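Local coordinates for mobilization protein A (Pseudomonas aeruginosa, PDB 2NS6) that cleaves one strand of plasmid DNA at the origin of transfer, as the relaxase that prepares the mobilizable plasmid for conjugal transfer, at residues P53-Y56 with W57-A60; R19-A22 with D23-R27; V80-T83 with L84-K88; S92-A95 with Q96-G100; A136-W139 with F140-Y143. All coordinates share one frame; numbering follows the deposited sequence.

Interaction 1. Residues P53-Y56 with W57-A60; sequences PADY and WDAA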
loop_
_atom_site.group_PDB
_atom_site.type_symbol
_atom_site.label_atom_id
_atom_site.label_comp_id
_atom_site.label_asym_id
_atom_site.label_seq_id
_atom_site.Cartn_x
_atom_site.Cartn_y
_atom_site.Cartn_z
ATOM N N PRO A 53 0.475 -4.970 11.229
ATOM C CA PRO A 53 0.107 -4.900 9.811
ATOM C C PRO A 53 -0.007 -6.292 9.175
ATOM O O PRO A 53 -0.954 -6.574 8.437
ATOM C CB PRO A 53 1.232 -4.065 9.209
ATOM C CG PRO A 53 1.598 -3.137 10.352
ATOM C CD PRO A 53 1.601 -4.068 11.536
ATOM N N ALA A 54 0.953 -7.161 9.480
ATOM C CA ALA A 54 0.957 -8.521 8.953
ATOM C C ALA A 54 -0.346 -9.247 9.267
ATOM O O ALA A 54 -0.802 -10.090 8.487
ATOM C CB ALA A 54 2.139 -9.305 9.525
ATOM N N ASP A 55 -0.957 -8.925 10.403
ATOM C CA ASP A 55 -2.211 -9.584 10.758
ATOM C C ASP A 55 -3.271 -9.339 9.682
ATOM O O ASP A 55 -4.089 -10.212 9.404
ATOM C CB ASP A 55 -2.727 -9.101 12.126
ATOM C CG ASP A 55 -1.721 -9.321 13.247
ATOM O OD1 ASP A 55 -0.901 -10.262 13.164
ATOM O OD2 ASP A 55 -1.759 -8.554 14.232
ATOM N N TYR A 56 -3.249 -8.162 9.063
ATOM C CA TYR A 56 -4.229 -7.852 8.027
ATOM C C TYR A 56 -3.983 -8.696 6.775
ATOM O O TYR A 56 -4.917 -9.234 6.174
ATOM C CB TYR A 56 -4.166 -6.364 7.658
ATOM C CG TYR A 56 -5.249 -5.927 6.697
ATOM C CD1 TYR A 56 -6.503 -5.536 7.164
ATOM C CD2 TYR A 56 -5.031 -5.937 5.321
ATOM C CE1 TYR A 56 -7.514 -5.169 6.290
ATOM C CE2 TYR A 56 -6.039 -5.570 4.432
ATOM C CZ TYR A 56 -7.278 -5.189 4.924
ATOM O OH TYR A 56 -8.289 -4.831 4.061
ATOM N N TRP A 57 -2.723 -8.814 6.379
ATOM C CA TRP A 57 -2.384 -9.582 5.196
ATOM C C TRP A 57 -2.588 -11.077 5.409
ATOM O O TRP A 57 -2.917 -11.805 4.464
ATOM C CB TRP A 57 -0.952 -9.261 4.779
ATOM C CG TRP A 57 -0.780 -7.782 4.584
ATOM C CD1 TRP A 57 0.023 -6.948 5.300
ATOM C CD2 TRP A 57 -1.476 -6.961 3.637
ATOM N NE1 TRP A 57 -0.125 -5.652 4.858
ATOM C CE2 TRP A 57 -1.036 -5.635 3.833
ATOM C CE3 TRP A 57 -2.423 -7.222 2.629
ATOM C CZ2 TRP A 57 -1.521 -4.560 3.068
ATOM C CZ3 TRP A 57 -2.903 -6.159 1.869
ATOM C CH2 TRP A 57 -2.442 -4.841 2.094
ATOM N N ASP A 58 -2.407 -11.528 6.648
ATOM C CA ASP A 58 -2.619 -12.940 6.983
ATOM C C ASP A 58 -4.094 -13.263 6.728
ATOM O O ASP A 58 -4.417 -14.269 6.099
ATOM C CB ASP A 58 -2.317 -13.223 8.468
ATOM C CG ASP A 58 -0.821 -13.303 8.784
ATOM O OD1 ASP A 58 -0.026 -13.756 7.931
ATOM O OD2 ASP A 58 -0.446 -12.930 9.924
ATOM N N ALA A 59 -4.982 -12.406 7.234
ATOM C CA ALA A 59 -6.424 -12.597 7.073
ATOM C C ALA A 59 -6.786 -12.571 5.597
ATOM O O ALA A 59 -7.497 -13.448 5.103
ATOM C CB ALA A 59 -7.195 -11.502 7.823
ATOM N N ALA A 60 -6.301 -11.556 4.891
ATOM C CA ALA A 60 -6.575 -11.451 3.469
ATOM C C ALA A 60 -6.252 -12.787 2.785
ATOM O O ALA A 60 -7.051 -13.285 2.005
ATOM C CB ALA A 60 -5.744 -10.326 2.862
HETATM O O HOH W 1 0.910 -11.869 11.745
#
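Pro53 meets Trp57 one helical turn on: its carbonyl oxygen lies 3.3 Å from Trp57 CD1, on the pyrrole side of the indole, and also accepts from the backbone nitrogen of Tyr56. Ala54 follows with the first regular helical bond of this turn, Asp58 N to Ala54 O at 2.8 Å. Asp55 accepts from Ala59 N through its carbonyl, while its carboxylate is linked to that of Asp58 by a water. The two like charges, Asp55 OD1 and Asp58 OD2, stay 4.2 Å apart, and the water donates to both, which probably eases their repulsion; Asp58 OD1 has a salt bridge to Arg19, and Asp55 OD2 turns back to Arg52 N. Tyr56 bonds through its carbonyl to Ala60 N and carries the aromatic part of the contact. With CG trans to N (chi1 -174°), its ring reaches Trp57 edge-on: CD2 stands 3.9 Å above the indole plane, displaced toward the rim, in a T-shaped pair with planes at 86°. The far ends are fixed too, Tyr56 OH by Ser125 and Trp139, Trp57 NE1 by Thr107 OG1. Helix 53-63 thus lies with Trp57 against Ala18 and Ala22 of helix 18-26 and bonded to strand 106-113, while Tyr56, Ala59 and Ala60 pack on Phe140, just beyond the short helix 136-139.

Interaction 2. Residues R19-A22 with D23-R27; sequences RAKA and DYIQR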
loop_
_atom_site.group_PDB
_atom_site.type_symbol
_atom_site.label_atom_id
_atom_site.label_comp_id
_atom_site.label_asym_id
_atom_site.label_seq_id
_atom_site.Cartn_x
_atom_site.Cartn_y
_atom_site.Cartn_z
ATOM N N ARG A 19 0.795 -11.898 2.737
ATOM C CA ARG A 19 1.700 -12.009 3.870
ATOM C C ARG A 19 3.147 -12.095 3.414
ATOM O O ARG A 19 4.009 -11.399 3.946
ATOM C CB ARG A 19 1.354 -13.227 4.734
ATOM C CG ARG A 19 2.309 -13.444 5.923
ATOM C CD ARG A 19 2.433 -12.202 6.804
ATOM N NE ARG A 19 3.618 -12.261 7.663
ATOM C CZ ARG A 19 3.741 -13.051 8.727
ATOM N NH1 ARG A 19 2.749 -13.856 9.085
ATOM N NH2 ARG A 19 4.866 -13.049 9.423
ATOM N N ALA A 20 3.417 -12.942 2.429
ATOM C CA ALA A 20 4.782 -13.089 1.928
ATOM C C ALA A 20 5.277 -11.760 1.354
ATOM O O ALA A 20 6.402 -11.344 1.626
ATOM C CB ALA A 20 4.838 -14.187 0.861
ATOM N N LYS A 21 4.435 -11.089 0.573
ATOM C CA LYS A 21 4.817 -9.805 -0.011
ATOM C C LYS A 21 5.108 -8.750 1.063
ATOM O O LYS A 21 6.106 -8.028 0.977
ATOM C CB LYS A 21 3.718 -9.312 -0.960
ATOM C CG LYS A 21 3.914 -7.887 -1.464
ATOM C CD LYS A 21 5.139 -7.752 -2.350
ATOM C CE LYS A 21 4.898 -8.417 -3.697
ATOM N NZ LYS A 21 6.026 -8.196 -4.645
ATOM N N ALA A 22 4.249 -8.660 2.076
ATOM C CA ALA A 22 4.457 -7.690 3.154
ATOM C C ALA A 22 5.764 -7.968 3.901
ATOM O O ALA A 22 6.544 -7.050 4.175
ATOM C CB ALA A 22 3.276 -7.719 4.131
ATOM N N ASP A 23 6.014 -9.234 4.225
ATOM C CA ASP A 23 7.239 -9.585 4.935
ATOM C C ASP A 23 8.488 -9.301 4.117
ATOM O O ASP A 23 9.503 -8.858 4.657
ATOM C CB ASP A 23 7.209 -11.055 5.355
ATOM C CG ASP A 23 6.466 -11.265 6.665
ATOM O OD1 ASP A 23 5.665 -10.384 7.038
ATOM O OD2 ASP A 23 6.680 -12.309 7.316
ATOM N N TYR A 24 8.412 -9.541 2.816
ATOM C CA TYR A 24 9.551 -9.300 1.948
ATOM C C TYR A 24 9.894 -7.810 1.843
ATOM O O TYR A 24 11.018 -7.410 2.167
ATOM C CB TYR A 24 9.286 -9.884 0.561
ATOM C CG TYR A 24 10.471 -9.790 -0.375
ATOM C CD1 TYR A 24 11.653 -10.478 -0.110
ATOM C CD2 TYR A 24 10.405 -9.014 -1.528
ATOM C CE1 TYR A 24 12.745 -10.395 -0.978
ATOM C CE2 TYR A 24 11.484 -8.923 -2.398
ATOM C CZ TYR A 24 12.648 -9.616 -2.118
ATOM O OH TYR A 24 13.706 -9.533 -2.987
ATOM N N ILE A 25 8.940 -6.981 1.415
ATOM C CA ILE A 25 9.230 -5.551 1.281
ATOM C C ILE A 25 9.595 -4.867 2.600
ATOM O O ILE A 25 10.353 -3.900 2.609
ATOM C CB ILE A 25 8.071 -4.769 0.602
ATOM C CG1 ILE A 25 6.819 -4.771 1.479
ATOM C CG2 ILE A 25 7.779 -5.370 -0.758
ATOM C CD1 ILE A 25 5.758 -3.780 1.003
ATOM N N GLN A 26 9.069 -5.358 3.717
ATOM C CA GLN A 26 9.416 -4.753 5.004
ATOM C C GLN A 26 10.605 -5.479 5.643
ATOM O O GLN A 26 11.106 -5.058 6.682
ATOM C CB GLN A 26 8.245 -4.816 5.987
ATOM C CG GLN A 26 7.035 -3.947 5.657
ATOM C CD GLN A 26 5.964 -4.063 6.729
ATOM O OE1 GLN A 26 5.278 -5.083 6.837
ATOM N NE2 GLN A 26 5.832 -3.025 7.542
ATOM N N ARG A 27 11.045 -6.567 5.020
ATOM C CA ARG A 27 12.137 -7.384 5.555
ATOM C C ARG A 27 11.831 -7.804 6.995
ATOM O O ARG A 27 12.635 -7.608 7.913
ATOM C CB ARG A 27 13.489 -6.645 5.465
ATOM C CG ARG A 27 14.000 -6.471 4.024
ATOM C CD ARG A 27 13.963 -7.805 3.264
ATOM N NE ARG A 27 14.029 -7.681 1.801
ATOM C CZ ARG A 27 15.132 -7.427 1.104
ATOM N NH1 ARG A 27 16.293 -7.255 1.720
ATOM N NH2 ARG A 27 15.082 -7.371 -0.217
#
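Arg19 and Asp23 sit one turn apart on helix 18-26, whose regular backbone carries the contact: Asp23 N bonds to Arg19 O, Tyr24 N to Ala20 O, Ile25 N to Lys21 O and Gln26 N to Ala22 O, all between 3.0 and 3.1 Å. At Arg27 the chain leaves the helix with positive phi (54°), and two bonds back into the last turn make this a Schellman motif. Among the side chains the salt bridge dominates. Arg19 grips Asp23 side-on with two nitrogens, one for each oxygen. Its NE reaches OD1 of Asp23 at 2.8 Å along an almost straight bond lying in the guanidinium plane, yet it meets that oxygen from above the carboxylate. Arg19 NH2 takes Asp23 OD2 at 2.9 Å, on the syn lone pair, by a more bent bond. The two planes are therefore steeply turned, 70° apart, instead of coplanar. A bend at chi2 (54°) folds the arginine along the helix toward the aspartate, and its NH1 goes to Asp58 of helix 53-63. Lys21 CD touches Ile25 CG2 at 3.9 Å, and the ammonium beyond goes on to Glu73. Ile25 and Ala22 pack on Met123 of the sheet, and the carbonyl of Ile25 accepts from His111 NE2, tying this helix to a ligand of the active-site metal. All this is consistent with the helix that carries the catalytic tyrosine in relaxases: Tyr24, probably the nucleophile that becomes linked to DNA, stands on it, its side chain about 6 Å from a bound manganese ion.

Interaction 3. Residues V80-T83 with L84-K88; sequences VELT and LDQQK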
loop_
_atom_site.group_PDB
_atom_site.type_symbol
_atom_site.label_atom_id
_atom_site.label_comp_id
_atom_site.label_asym_id
_atom_site.label_seq_id
_atom_site.Cartn_x
_atom_site.Cartn_y
_atom_site.Cartn_z
ATOM N N VAL A 80 16.661 10.984 -5.952
ATOM C CA VAL A 80 17.906 10.786 -5.203
ATOM C C VAL A 80 18.432 12.020 -4.485
ATOM O O VAL A 80 19.171 11.897 -3.509
ATOM C CB VAL A 80 19.055 10.266 -6.107
ATOM C CG1 VAL A 80 18.962 8.753 -6.265
ATOM C CG2 VAL A 80 19.000 10.946 -7.462
ATOM N N GLU A 81 18.057 13.203 -4.966
ATOM C CA GLU A 81 18.515 14.452 -4.362
ATOM C C GLU A 81 17.910 14.665 -2.977
ATOM O O GLU A 81 18.526 15.273 -2.105
ATOM C CB GLU A 81 18.137 15.646 -5.247
ATOM C CG GLU A 81 18.509 15.517 -6.725
ATOM C CD GLU A 81 17.295 15.274 -7.617
ATOM O OE1 GLU A 81 16.638 14.218 -7.469
ATOM O OE2 GLU A 81 16.989 16.145 -8.462
ATOM N N LEU A 82 16.688 14.173 -2.794
ATOM C CA LEU A 82 15.969 14.317 -1.533
ATOM C C LEU A 82 16.649 13.578 -0.380
ATOM O O LEU A 82 17.287 12.549 -0.581
ATOM C CB LEU A 82 14.524 13.817 -1.713
ATOM C CG LEU A 82 13.361 14.821 -1.818
ATOM C CD1 LEU A 82 13.752 16.054 -2.603
ATOM C CD2 LEU A 82 12.159 14.128 -2.454
ATOM N N THR A 83 16.536 14.120 0.828
ATOM C CA THR A 83 17.124 13.461 1.985
ATOM C C THR A 83 16.165 12.348 2.372
ATOM O O THR A 83 15.036 12.299 1.882
ATOM C CB THR A 83 17.267 14.415 3.190
ATOM O OG1 THR A 83 15.965 14.768 3.682
ATOM C CG2 THR A 83 18.016 15.678 2.784
ATOM N N LEU A 84 16.607 11.459 3.252
ATOM C CA LEU A 84 15.763 10.355 3.676
ATOM C C LEU A 84 14.465 10.859 4.313
ATOM O O LEU A 84 13.385 10.344 4.012
ATOM C CB LEU A 84 16.525 9.445 4.642
ATOM C CG LEU A 84 15.704 8.335 5.304
ATOM C CD1 LEU A 84 15.052 7.469 4.232
ATOM C CD2 LEU A 84 16.594 7.499 6.207
ATOM N N ASP A 85 14.557 11.864 5.182
ATOM C CA ASP A 85 13.354 12.404 5.814
ATOM C C ASP A 85 12.397 12.952 4.759
ATOM O O ASP A 85 11.181 12.770 4.854
ATOM C CB ASP A 85 13.704 13.518 6.806
ATOM C CG ASP A 85 14.468 13.009 8.009
ATOM O OD1 ASP A 85 14.414 11.786 8.276
ATOM O OD2 ASP A 85 15.118 13.835 8.697
ATOM N N GLN A 86 12.952 13.637 3.763
ATOM C CA GLN A 86 12.144 14.189 2.688
ATOM C C GLN A 86 11.532 13.054 1.855
ATOM O O GLN A 86 10.403 13.166 1.380
ATOM C CB GLN A 86 12.993 15.131 1.816
ATOM C CG GLN A 86 13.293 16.477 2.513
ATOM C CD GLN A 86 14.352 17.323 1.808
ATOM O OE1 GLN A 86 14.536 18.500 2.141
ATOM N NE2 GLN A 86 15.058 16.730 0.844
ATOM N N GLN A 87 12.265 11.956 1.696
ATOM C CA GLN A 87 11.737 10.831 0.943
ATOM C C GLN A 87 10.608 10.184 1.752
ATOM O O GLN A 87 9.574 9.802 1.194
ATOM C CB GLN A 87 12.847 9.824 0.643
ATOM C CG GLN A 87 13.847 10.336 -0.392
ATOM C CD GLN A 87 15.007 9.389 -0.627
ATOM O OE1 GLN A 87 15.832 9.614 -1.510
ATOM N NE2 GLN A 87 15.078 8.332 0.162
ATOM N N LYS A 88 10.803 10.076 3.066
ATOM C CA LYS A 88 9.779 9.501 3.938
ATOM C C LYS A 88 8.489 10.312 3.881
ATOM O O LYS A 88 7.410 9.746 3.746
ATOM C CB LYS A 88 10.258 9.451 5.392
ATOM C CG LYS A 88 11.392 8.477 5.658
ATOM C CD LYS A 88 11.817 8.557 7.116
ATOM C CE LYS A 88 12.933 7.584 7.404
ATOM N NZ LYS A 88 13.270 7.530 8.847
#
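Thr83 caps the helix that starts at Leu84, and the rotation of its side chain makes this possible. Chi1 of 68° places OG1 between the backbone N and the carbonyl carbon, turned over the first turn, where it accepts from Gln86 N at 3.2 Å with an N-H...O angle of 162°. This is the classic N-cap bond, which satisfies an amide that has no helical carbonyl before it. The carbonyl of Thr83 works alongside, accepting from Gln87 N at 2.8 Å in the carbonyl plane, so that one residue holds two successive amides. Gln86 runs back with its chain extended beyond CG. Its CB and CG brush the threonine hydroxyl, CG lying 3.4 Å from Thr83 OG1, and its amide group comes to rest beside the backbone of Leu82 and Thr83. Leu82 crosses this glutamine at roughly a right angle: rotated off the staggered positions (chi1 -105°), it brings Leu82 CG to 3.7 Å from Gln86 CB, and Leu82 CB rests on Gln87 CG at 3.8 Å. Gln87 is likewise extended, its CG close to the carbonyl oxygen, 3.2 Å from Thr83 O. Both glutamines thus lie against the chain entering the helix, Gln86 by the hydroxyl, Gln87 by the carbonyl. The turn follows strand 71-77 and opens helix 84-99; Leu82 lies against Leu180 of helix 164-181, Leu84 touches Leu39 of strand 38-44, and Val80 and Gln87 pack on Pro118 of strand 117-124.

Interaction 4. Residues S92-A95 with Q96-G100; sequences SEFA and QHLTG. With MN (manganese (II) ion), chain D.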
loop_
_atom_site.group_PDB
_atom_site.type_symbol
_atom_site.label_atom_id
_atom_site.label_comp_id
_atom_site.label_asym_id
_atom_site.label_seq_id
_atom_site.Cartn_x
_atom_site.Cartn_y
_atom_site.Cartn_z
ATOM N N SER A 92 4.905 8.828 2.195
ATOM C CA SER A 92 3.733 8.794 3.070
ATOM C C SER A 92 2.656 9.656 2.442
ATOM O O SER A 92 1.492 9.259 2.336
ATOM C CB SER A 92 4.063 9.369 4.448
ATOM O OG SER A 92 5.177 8.721 5.026
ATOM N N GLU A 93 3.064 10.850 2.031
ATOM C CA GLU A 93 2.155 11.798 1.412
ATOM C C GLU A 93 1.458 11.180 0.207
ATOM O O GLU A 93 0.237 11.285 0.069
ATOM C CB GLU A 93 2.923 13.053 0.986
ATOM C CG GLU A 93 2.047 14.189 0.478
ATOM C CD GLU A 93 2.856 15.257 -0.247
ATOM O OE1 GLU A 93 3.467 14.927 -1.287
ATOM O OE2 GLU A 93 2.880 16.411 0.216
ATOM N N PHE A 94 2.221 10.525 -0.665
ATOM C CA PHE A 94 1.612 9.932 -1.847
ATOM C C PHE A 94 0.713 8.734 -1.480
ATOM O O PHE A 94 -0.318 8.517 -2.112
ATOM C CB PHE A 94 2.696 9.534 -2.861
ATOM C CG PHE A 94 2.156 9.079 -4.197
ATOM C CD1 PHE A 94 1.363 9.919 -4.985
ATOM C CD2 PHE A 94 2.441 7.805 -4.666
ATOM C CE1 PHE A 94 0.872 9.485 -6.222
ATOM C CE2 PHE A 94 1.956 7.365 -5.898
ATOM C CZ PHE A 94 1.169 8.205 -6.675
ATOM N N ALA A 95 1.083 7.971 -0.453
ATOM C CA ALA A 95 0.257 6.839 -0.040
ATOM C C ALA A 95 -1.125 7.342 0.392
ATOM O O ALA A 95 -2.157 6.753 0.053
ATOM C CB ALA A 95 0.921 6.087 1.106
ATOM N N GLN A 96 -1.135 8.430 1.153
ATOM C CA GLN A 96 -2.380 9.024 1.617
ATOM C C GLN A 96 -3.195 9.469 0.414
ATOM O O GLN A 96 -4.412 9.309 0.380
ATOM C CB GLN A 96 -2.094 10.242 2.503
ATOM C CG GLN A 96 -1.691 9.875 3.901
ATOM C CD GLN A 96 -2.660 8.872 4.497
ATOM O OE1 GLN A 96 -3.880 9.106 4.530
ATOM N NE2 GLN A 96 -2.134 7.745 4.950
ATOM N N HIS A 97 -2.513 10.036 -0.572
ATOM C CA HIS A 97 -3.184 10.503 -1.764
ATOM C C HIS A 97 -3.998 9.399 -2.423
ATOM O O HIS A 97 -5.091 9.644 -2.907
ATOM C CB HIS A 97 -2.176 11.050 -2.772
ATOM C CG HIS A 97 -2.816 11.607 -4.008
ATOM N ND1 HIS A 97 -3.435 12.837 -4.035
ATOM C CD2 HIS A 97 -2.993 11.069 -5.236
ATOM C CE1 HIS A 97 -3.970 13.033 -5.226
ATOM N NE2 HIS A 97 -3.718 11.973 -5.973
ATOM N N LEU A 98 -3.468 8.181 -2.432
ATOM C CA LEU A 98 -4.159 7.063 -3.058
ATOM C C LEU A 98 -5.121 6.272 -2.155
ATOM O O LEU A 98 -6.025 5.612 -2.657
ATOM C CB LEU A 98 -3.122 6.096 -3.654
ATOM C CG LEU A 98 -2.170 6.632 -4.738
ATOM C CD1 LEU A 98 -1.191 5.535 -5.178
ATOM C CD2 LEU A 98 -2.977 7.115 -5.930
ATOM N N THR A 99 -4.953 6.359 -0.837
ATOM C CA THR A 99 -5.762 5.580 0.111
ATOM C C THR A 99 -6.500 6.389 1.182
ATOM O O THR A 99 -7.288 5.835 1.957
ATOM C CB THR A 99 -4.866 4.634 0.892
ATOM O OG1 THR A 99 -4.049 5.412 1.773
ATOM C CG2 THR A 99 -3.955 3.841 -0.058
ATOM N N GLY A 100 -6.229 7.690 1.224
ATOM C CA GLY A 100 -6.811 8.553 2.236
ATOM C C GLY A 100 -8.289 8.874 2.206
ATOM O O GLY A 100 -8.916 9.031 3.260
HETATM MN MN MN D . -2.593 14.603 -2.541
#
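The C-terminal part of helix 84-99 carries this contact, which combines a metal ligand, a hydrophobic pair and a threonine bonding back to a carbonyl. Ser92, Glu93 and Phe94 each accept the usual backbone bond from the residue four places on. Phe94 and Leu98 form the apolar part: Leu98 CG lies 4.2 Å above one face of the Phe94 ring, offset toward the rim, and Leu98 CD1 approaches Phe94 CE2 to 3.7 Å. Ala95 O is gripped twice by one residue. Thr99 N donates at 3.0 Å in the carbonyl plane, and Thr99 OG1 adds a bond of 2.9 Å from above that plane. With chi1 at 70° the hydroxyl of Thr99 is folded back over its own helix, spending its proton on a carbonyl one turn back. His97, its ring swung away from the backbone N (chi1 -177°), offers ND1 to a manganese ion at 2.5 Å. A different manganese ion is bound by Gln96 with His45. Phe94 also meets Phe76, Trp172 and His175, placing the pair between the sheet and helix 164-181. Such an intrahelical side-chain-to-carbonyl bond is a familiar feature of threonine in helices, here in one packed on the antiparallel relaxase sheet.

Interaction 5. Residues A136-W139 with F140-Y143; sequences AAQW and FKRY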
loop_
_atom_site.group_PDB
_atom_site.type_symbol
_atom_site.label_atom_id
_atom_site.label_comp_id
_atom_site.label_asym_id
_atom_site.label_seq_id
_atom_site.Cartn_x
_atom_site.Cartn_y
_atom_site.Cartn_z
ATOM N N ALA A 136 -11.531 -10.664 11.951
ATOM C CA ALA A 136 -10.717 -10.946 10.778
ATOM C C ALA A 136 -11.464 -11.864 9.806
ATOM O O ALA A 136 -11.487 -11.621 8.600
ATOM C CB ALA A 136 -9.380 -11.588 11.198
ATOM N N ALA A 137 -12.083 -12.914 10.338
ATOM C CA ALA A 137 -12.825 -13.868 9.520
ATOM C C ALA A 137 -14.052 -13.259 8.823
ATOM O O ALA A 137 -14.622 -13.871 7.917
ATOM C CB ALA A 137 -13.261 -15.063 10.388
ATOM N N GLN A 138 -14.455 -12.059 9.239
ATOM C CA GLN A 138 -15.626 -11.402 8.647
ATOM C C GLN A 138 -15.290 -10.196 7.779
ATOM O O GLN A 138 -16.103 -9.762 6.962
ATOM C CB GLN A 138 -16.584 -10.942 9.749
ATOM C CG GLN A 138 -17.874 -10.313 9.234
ATOM C CD GLN A 138 -18.674 -9.642 10.336
ATOM O OE1 GLN A 138 -18.806 -10.178 11.434
ATOM N NE2 GLN A 138 -19.220 -8.465 10.042
ATOM N N TRP A 139 -14.094 -9.649 7.962
ATOM C CA TRP A 139 -13.685 -8.462 7.217
ATOM C C TRP A 139 -13.738 -8.582 5.697
ATOM O O TRP A 139 -14.190 -7.659 5.019
ATOM C CB TRP A 139 -12.281 -8.031 7.661
ATOM C CG TRP A 139 -11.782 -6.775 6.989
ATOM C CD1 TRP A 139 -11.067 -6.699 5.828
ATOM C CD2 TRP A 139 -12.020 -5.422 7.401
ATOM N NE1 TRP A 139 -10.850 -5.391 5.492
ATOM C CE2 TRP A 139 -11.423 -4.582 6.436
ATOM C CE3 TRP A 139 -12.684 -4.839 8.489
ATOM C CZ2 TRP A 139 -11.470 -3.184 6.520
ATOM C CZ3 TRP A 139 -12.732 -3.442 8.575
ATOM C CH2 TRP A 139 -12.128 -2.634 7.596
ATOM N N PHE A 140 -13.295 -9.717 5.162
ATOM C CA PHE A 140 -13.257 -9.914 3.719
ATOM C C PHE A 140 -14.501 -10.558 3.093
ATOM O O PHE A 140 -14.539 -10.824 1.886
ATOM C CB PHE A 140 -11.999 -10.712 3.352
ATOM C CG PHE A 140 -10.712 -10.074 3.831
ATOM C CD1 PHE A 140 -10.194 -10.365 5.090
ATOM C CD2 PHE A 140 -10.027 -9.172 3.018
ATOM C CE1 PHE A 140 -9.004 -9.766 5.530
ATOM C CE2 PHE A 140 -8.841 -8.568 3.446
ATOM C CZ PHE A 140 -8.330 -8.865 4.705
ATOM N N LYS A 141 -15.520 -10.809 3.906
ATOM C CA LYS A 141 -16.752 -11.389 3.394
ATOM C C LYS A 141 -17.411 -10.344 2.507
ATOM O O LYS A 141 -16.938 -9.202 2.414
ATOM C CB LYS A 141 -17.683 -11.771 4.552
ATOM C CG LYS A 141 -17.167 -12.929 5.407
ATOM C CD LYS A 141 -17.942 -13.065 6.716
ATOM C CE LYS A 141 -17.522 -14.313 7.484
ATOM N NZ LYS A 141 -17.465 -14.069 8.966
ATOM N N ARG A 142 -18.493 -10.739 1.843
ATOM C CA ARG A 142 -19.225 -9.837 0.968
ATOM C C ARG A 142 -19.825 -8.714 1.792
ATOM O O ARG A 142 -20.156 -8.899 2.960
ATOM C CB ARG A 142 -20.330 -10.600 0.235
ATOM C CG ARG A 142 -19.793 -11.723 -0.635
ATOM C CD ARG A 142 -20.896 -12.524 -1.311
ATOM N NE ARG A 142 -20.350 -13.696 -1.995
ATOM C CZ ARG A 142 -19.490 -13.640 -3.010
ATOM N NH1 ARG A 142 -19.070 -12.468 -3.472
ATOM N NH2 ARG A 142 -19.043 -14.760 -3.560
ATOM N N TYR A 143 -19.953 -7.547 1.173
ATOM C CA TYR A 143 -20.506 -6.373 1.839
ATOM C C TYR A 143 -22.025 -6.473 1.920
ATOM O O TYR A 143 -22.667 -6.973 0.999
ATOM C CB TYR A 143 -20.123 -5.117 1.057
ATOM C CG TYR A 143 -20.601 -3.826 1.671
ATOM C CD1 TYR A 143 -20.136 -3.411 2.916
ATOM C CD2 TYR A 143 -21.486 -2.993 0.988
ATOM C CE1 TYR A 143 -20.537 -2.196 3.462
ATOM C CE2 TYR A 143 -21.891 -1.778 1.525
ATOM C CZ TYR A 143 -21.413 -1.384 2.758
ATOM O OH TYR A 143 -21.792 -0.166 3.282
#
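Trp139 extends its indole on the far side of CA-CB from its own nitrogen (chi1 -178°), while Phe140 turns its ring beside the backbone N (chi1 -56°), and these two choices let neighbouring residues face each other. The edge of the indole comes down on the phenyl face: Trp139 CD1 stands 3.5 Å above the centre of the Phe140 ring, near enough equally far from all six carbons. The planes meet at 76° and the centroids are 4.7 Å apart, a T-shaped pair with the five-membered ring of the tryptophan as the edge. At the rim of the same phenyl, near its plane, lies the carbonyl oxygen of Ala136, 3.9 Å from Phe140 CD1. Lys141 runs back along Gln138. Its chain, straight as far as CE and bent at the last bond, crosses Gln138 at about a right angle, so that Lys141 CD lies 3.7 Å from Gln138 CG, and Lys141 NZ comes within 3.0 Å of Ala137 O. The backbone is held more loosely: Lys141 N donates to Gln138 O at 3.3 Å, from well above the carbonyl plane. Beyond the turn, Gln138 NE2 is taken by the carbonyls of Gly151 and Glu149. Ala137 touches Tyr63 of helix 53-63. The chemistry points to a short, weakly bonded helix to which side-chain packing probably contributes: a C-H edge directed at an aromatic face, probably favoured by the positive rim of the indole, with the indole N-H satisfied by Tyr56 OH.

How the interactions relate
All five contacts are local and follow in series, so none crosses or encloses another and none closes a long loop. From the N terminus, interaction 2 comes first on helix 18-26, then interaction 1 on helix 53-63, and the two helices touch directly. Interactions 3 and 4 mark the start and the C-terminal part of helix 84-99, their centres 17 Å apart, and interaction 4 lies on the opposite side of the chain's centre from interactions 1 and 2. Interaction 5, at residues 136-143, returns to helix 53-63 through Tyr56 and Trp139, and its centre is 38 Å from that of interaction 3.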